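Probable branched-chain-amino-acid aminotransferase (Thermotoga maritima MSB8, PDB 3CSW) probably catalyses, with pyridoxal 5'-phosphate as cofactor, the reversible transfer of amino groups between leucine, isoleucine or valine and 2-oxoglutarate in branched-chain amino acid biosynthesis. Local coordinates at residues 45-50 against 238-243. Numbering follows the deposited sequence. Where two conformers were deposited one is given.
Sequences TLRTYS and THTSAG. With PLP (pyridoxal-5'-phosphate), chain E.
A hairpin turn of one sheet, holding the cofactor phosphate on one side, packs on the other against strand 42-49 of a second sheet, at the rim of the PLP pocket of a class-IV aminotransferase. The turn, 239-243, links two antiparallel strands and is closed by Gly-243 N donating to His-239 O (2.9 Å). At its bend Thr-240 faces two ways. Its OG1, anti to the carbonyl carbon, donates a hydrogen bond to PLP O3P (2.8 Å), and Thr-240 N donates to the same oxygen, so one residue grips one phosphate oxygen twice. Its CG2, anti to the backbone N, is turned the other way and presses on the strand backbone, 3.7 Å from Leu-46 C, and alongside the CB and CG of Arg-47. From there Arg-47 CD passes in contact with Thr-240 O (3.1 Å), and the chain bends at chi3 (-76°) to bring NH1 to Ser-241 O in a weak, angled bond (3.1 Å, 134°). The guanidinium is fixed more firmly by its own strand: Thr-48 O lies in the guanidinium plane and accepts side-on from NE and NH2, NH2 in the plane of the carbonyl and NE above it. Tyr-49 CE1 lies 3.3 Å above the guanidinium plane, over the centre of the group, and a water links Tyr-49 OH to Thr-240 O, to which it donates. Near the pocket, Thr-45 lies close to Lys-145, the probable cofactor-attachment lysine, not attached here. Strand 42-49 pairs with strand 96-102, strand 234-239 with strand 181-186, and helix 262-276 packs on Tyr-49.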
ATOM      1  N   THR A  45     -10.841  28.924   3.853  1.00 32.50           N
ATOM      2  CA  THR A  45     -11.619  29.746   2.923  0.50 31.71           C
ATOM      3  C   THR A  45     -13.034  29.889   3.474  1.00 31.86           C
ATOM      4  O   THR A  45     -13.596  28.934   3.986  1.00 31.36           O
ATOM      5  CB  THR A  45     -11.668  29.158   1.486  0.50 33.78           C
ATOM      6  OG1 THR A  45     -12.364  27.901   1.477  0.50 35.30           O
ATOM      7  CG2 THR A  45     -10.250  28.981   0.917  0.50 34.65           C
ATOM      8  N   LEU A  46     -13.591  31.098   3.403  1.00 30.89           N
ATOM      9  CA  LEU A  46     -14.943  31.358   3.874  1.00 30.93           C
ATOM     10  C   LEU A  46     -15.689  32.111   2.798  1.00 31.47           C
ATOM     11  O   LEU A  46     -15.081  32.654   1.878  1.00 31.72           O
ATOM     12  CB  LEU A  46     -14.958  32.200   5.168  1.00 30.58           C
ATOM     13  CG  LEU A  46     -14.236  31.702   6.435  1.00 30.19           C
ATOM     14  CD1 LEU A  46     -12.754  32.085   6.395  1.00 27.83           C
ATOM     15  CD2 LEU A  46     -14.908  32.254   7.680  1.00 27.57           C
ATOM     16  N   ARG A  47     -17.017  32.102   2.890  1.00 33.09           N
ATOM     17  CA  ARG A  47     -17.858  32.994   2.092  1.00 31.16           C
ATOM     18  C   ARG A  47     -18.848  33.673   3.020  1.00 32.02           C
ATOM     19  O   ARG A  47     -18.990  33.282   4.166  1.00 31.26           O
ATOM     20  CB  ARG A  47     -18.600  32.248   0.990  1.00 30.47           C
ATOM     21  CG  ARG A  47     -19.692  31.302   1.470  1.00 34.76           C
ATOM     22  CD  ARG A  47     -20.687  31.025   0.357  1.00 34.33           C
ATOM     23  NE  ARG A  47     -21.549  32.177   0.192  1.00 37.08           N
ATOM     24  CZ  ARG A  47     -22.440  32.318  -0.779  1.00 40.22           C
ATOM     25  NH1 ARG A  47     -22.589  31.386  -1.720  1.00 38.21           N
ATOM     26  NH2 ARG A  47     -23.194  33.407  -0.800  1.00 36.90           N
ATOM     27  N   THR A  48     -19.529  34.698   2.516  1.00 32.95           N
ATOM     28  CA  THR A  48     -20.559  35.376   3.268  1.00 34.21           C
ATOM     29  C   THR A  48     -21.938  35.064   2.696  1.00 35.07           C
ATOM     30  O   THR A  48     -22.070  34.704   1.531  1.00 31.41           O
ATOM     31  CB  THR A  48     -20.386  36.905   3.215  1.00 33.89           C
ATOM     32  OG1 THR A  48     -20.435  37.324   1.847  1.00 34.85           O
ATOM     33  CG2 THR A  48     -19.045  37.338   3.841  1.00 32.51           C
ATOM     34  N   TYR A  49     -22.937  35.168   3.572  1.00 36.09           N
ATOM     35  CA  TYR A  49     -24.356  35.245   3.203  1.00 37.35           C
ATOM     36  C   TYR A  49     -24.833  36.554   3.827  1.00 37.84           C
ATOM     37  O   TYR A  49     -24.598  36.807   5.013  1.00 38.13           O
ATOM     38  CB  TYR A  49     -25.164  34.061   3.714  1.00 34.95           C
ATOM     39  CG  TYR A  49     -24.827  32.750   3.024  1.00 33.61           C
ATOM     40  CD1 TYR A  49     -25.285  32.464   1.732  1.00 34.49           C
ATOM     41  CD2 TYR A  49     -24.063  31.783   3.669  1.00 34.07           C
ATOM     42  CE1 TYR A  49     -24.977  31.236   1.099  1.00 31.45           C
ATOM     43  CE2 TYR A  49     -23.746  30.562   3.048  1.00 32.46           C
ATOM     44  CZ  TYR A  49     -24.192  30.299   1.770  1.00 32.82           C
ATOM     45  OH  TYR A  49     -23.861  29.090   1.201  1.00 32.31           O
ATOM     46  N   SER A  50     -25.442  37.408   3.009  1.00 39.94           N
ATOM     47  CA  SER A  50     -25.829  38.763   3.423  1.00 41.44           C
ATOM     48  C   SER A  50     -24.650  39.524   3.994  1.00 41.65           C
ATOM     49  O   SER A  50     -24.810  40.325   4.925  1.00 42.20           O
ATOM     50  CB  SER A  50     -26.972  38.740   4.441  1.00 42.43           C
ATOM     51  OG  SER A  50     -28.130  38.152   3.873  1.00 49.22           O
ATOM     52  N   THR A 238     -19.603  19.304  -2.992  1.00 31.83           N
ATOM     53  CA  THR A 238     -19.882  20.343  -2.007  1.00 32.54           C
ATOM     54  C   THR A 238     -18.603  21.135  -1.702  1.00 31.52           C
ATOM     55  O   THR A 238     -17.558  20.557  -1.460  1.00 30.77           O
ATOM     56  CB  THR A 238     -20.466  19.733  -0.680  1.00 31.52           C
ATOM     57  OG1 THR A 238     -19.492  18.892  -0.050  1.00 29.97           O
ATOM     58  CG2 THR A 238     -21.724  18.917  -0.949  1.00 25.45           C
ATOM     59  N   HIS A 239     -18.689  22.457  -1.714  1.00 32.11           N
ATOM     60  CA  HIS A 239     -17.579  23.306  -1.275  1.00 30.71           C
ATOM     61  C   HIS A 239     -18.094  24.686  -0.855  1.00 30.49           C
ATOM     62  O   HIS A 239     -19.175  25.083  -1.232  1.00 28.33           O
ATOM     63  CB  HIS A 239     -16.457  23.398  -2.339  1.00 30.03           C
ATOM     64  CG  HIS A 239     -16.871  23.998  -3.648  1.00 30.59           C
ATOM     65  ND1 HIS A 239     -16.557  25.297  -4.011  1.00 24.88           N
ATOM     66  CD2 HIS A 239     -17.543  23.468  -4.697  1.00 28.04           C
ATOM     67  CE1 HIS A 239     -17.029  25.538  -5.222  1.00 30.19           C
ATOM     68  NE2 HIS A 239     -17.635  24.452  -5.660  1.00 31.36           N
ATOM     69  N   THR A 240     -17.302  25.406  -0.070  1.00 30.67           N
ATOM     70  CA  THR A 240     -17.717  26.663   0.531  1.00 30.46           C
ATOM     71  C   THR A 240     -18.377  27.674  -0.425  1.00 31.83           C
ATOM     72  O   THR A 240     -19.480  28.180  -0.149  1.00 29.02           O
ATOM     73  CB  THR A 240     -16.522  27.361   1.278  1.00 30.95           C
ATOM     74  OG1 THR A 240     -16.237  26.671   2.507  1.00 29.59           O
ATOM     75  CG2 THR A 240     -16.860  28.787   1.610  1.00 27.89           C
ATOM     76  N   SER A 241     -17.712  27.969  -1.542  1.00 31.41           N
ATOM     77  CA  SER A 241     -18.153  29.078  -2.377  1.00 34.27           C
ATOM     78  C   SER A 241     -19.499  28.845  -3.017  1.00 34.56           C
ATOM     79  O   SER A 241     -20.310  29.762  -3.041  1.00 37.54           O
ATOM     80  CB  SER A 241     -17.094  29.465  -3.433  1.00 34.87           C
ATOM     81  OG  SER A 241     -16.750  28.372  -4.262  1.00 39.78           O
ATOM     82  N   ALA A 242     -19.755  27.618  -3.467  1.00 32.31           N
ATOM     83  CA  ALA A 242     -20.909  27.312  -4.286  1.00 30.81           C
ATOM     84  C   ALA A 242     -21.994  26.477  -3.606  1.00 32.62           C
ATOM     85  O   ALA A 242     -23.113  26.462  -4.082  1.00 34.02           O
ATOM     86  CB  ALA A 242     -20.447  26.620  -5.585  1.00 31.06           C
ATOM     87  N   GLY A 243     -21.690  25.792  -2.506  1.00 32.87           N
ATOM     88  CA  GLY A 243     -22.684  24.946  -1.832  1.00 32.77           C
ATOM     89  C   GLY A 243     -22.790  23.576  -2.502  1.00 31.48           C
ATOM     90  O   GLY A 243     -21.786  22.885  -2.620  1.00 33.04           O
TER
HETATM   91  N1  PLP E 300     -11.608  18.889  -0.025  1.00 37.69           N
HETATM   92  C2  PLP E 300     -10.458  19.649  -0.211  1.00 44.18           C
HETATM   93  C2A PLP E 300      -9.215  18.936  -0.644  1.00 37.75           C
HETATM   94  C3  PLP E 300     -10.493  21.044   0.005  1.00 50.38           C
HETATM   95  O3  PLP E 300      -9.393  21.827  -0.254  1.00 51.69           O
HETATM   96  C4  PLP E 300     -11.703  21.657   0.412  1.00 53.30           C
HETATM   97  C4A PLP E 300     -11.785  23.149   0.587  1.00 53.47           C
HETATM   98  O4A PLP E 300     -11.972  23.883  -0.402  1.00 64.86           O
HETATM   99  C5  PLP E 300     -12.852  20.868   0.587  1.00 43.80           C
HETATM  100  C6  PLP E 300     -12.786  19.489   0.375  1.00 36.73           C
HETATM  101  C5A PLP E 300     -14.214  21.491   0.797  1.00 42.16           C
HETATM  102  O4P PLP E 300     -14.398  21.823   2.166  1.00 44.26           O
HETATM  103  P   PLP E 300     -15.415  23.001   2.654  1.00 42.88           P
HETATM  104  O1P PLP E 300     -15.160  23.321   4.141  1.00 40.80           O
HETATM  105  O2P PLP E 300     -16.833  22.538   2.479  1.00 35.11           O
HETATM  106  O3P PLP E 300     -15.113  24.197   1.761  1.00 42.59           O
HETATM  107  O   HOH W   1     -21.411  27.369   1.485  1.00 34.31           O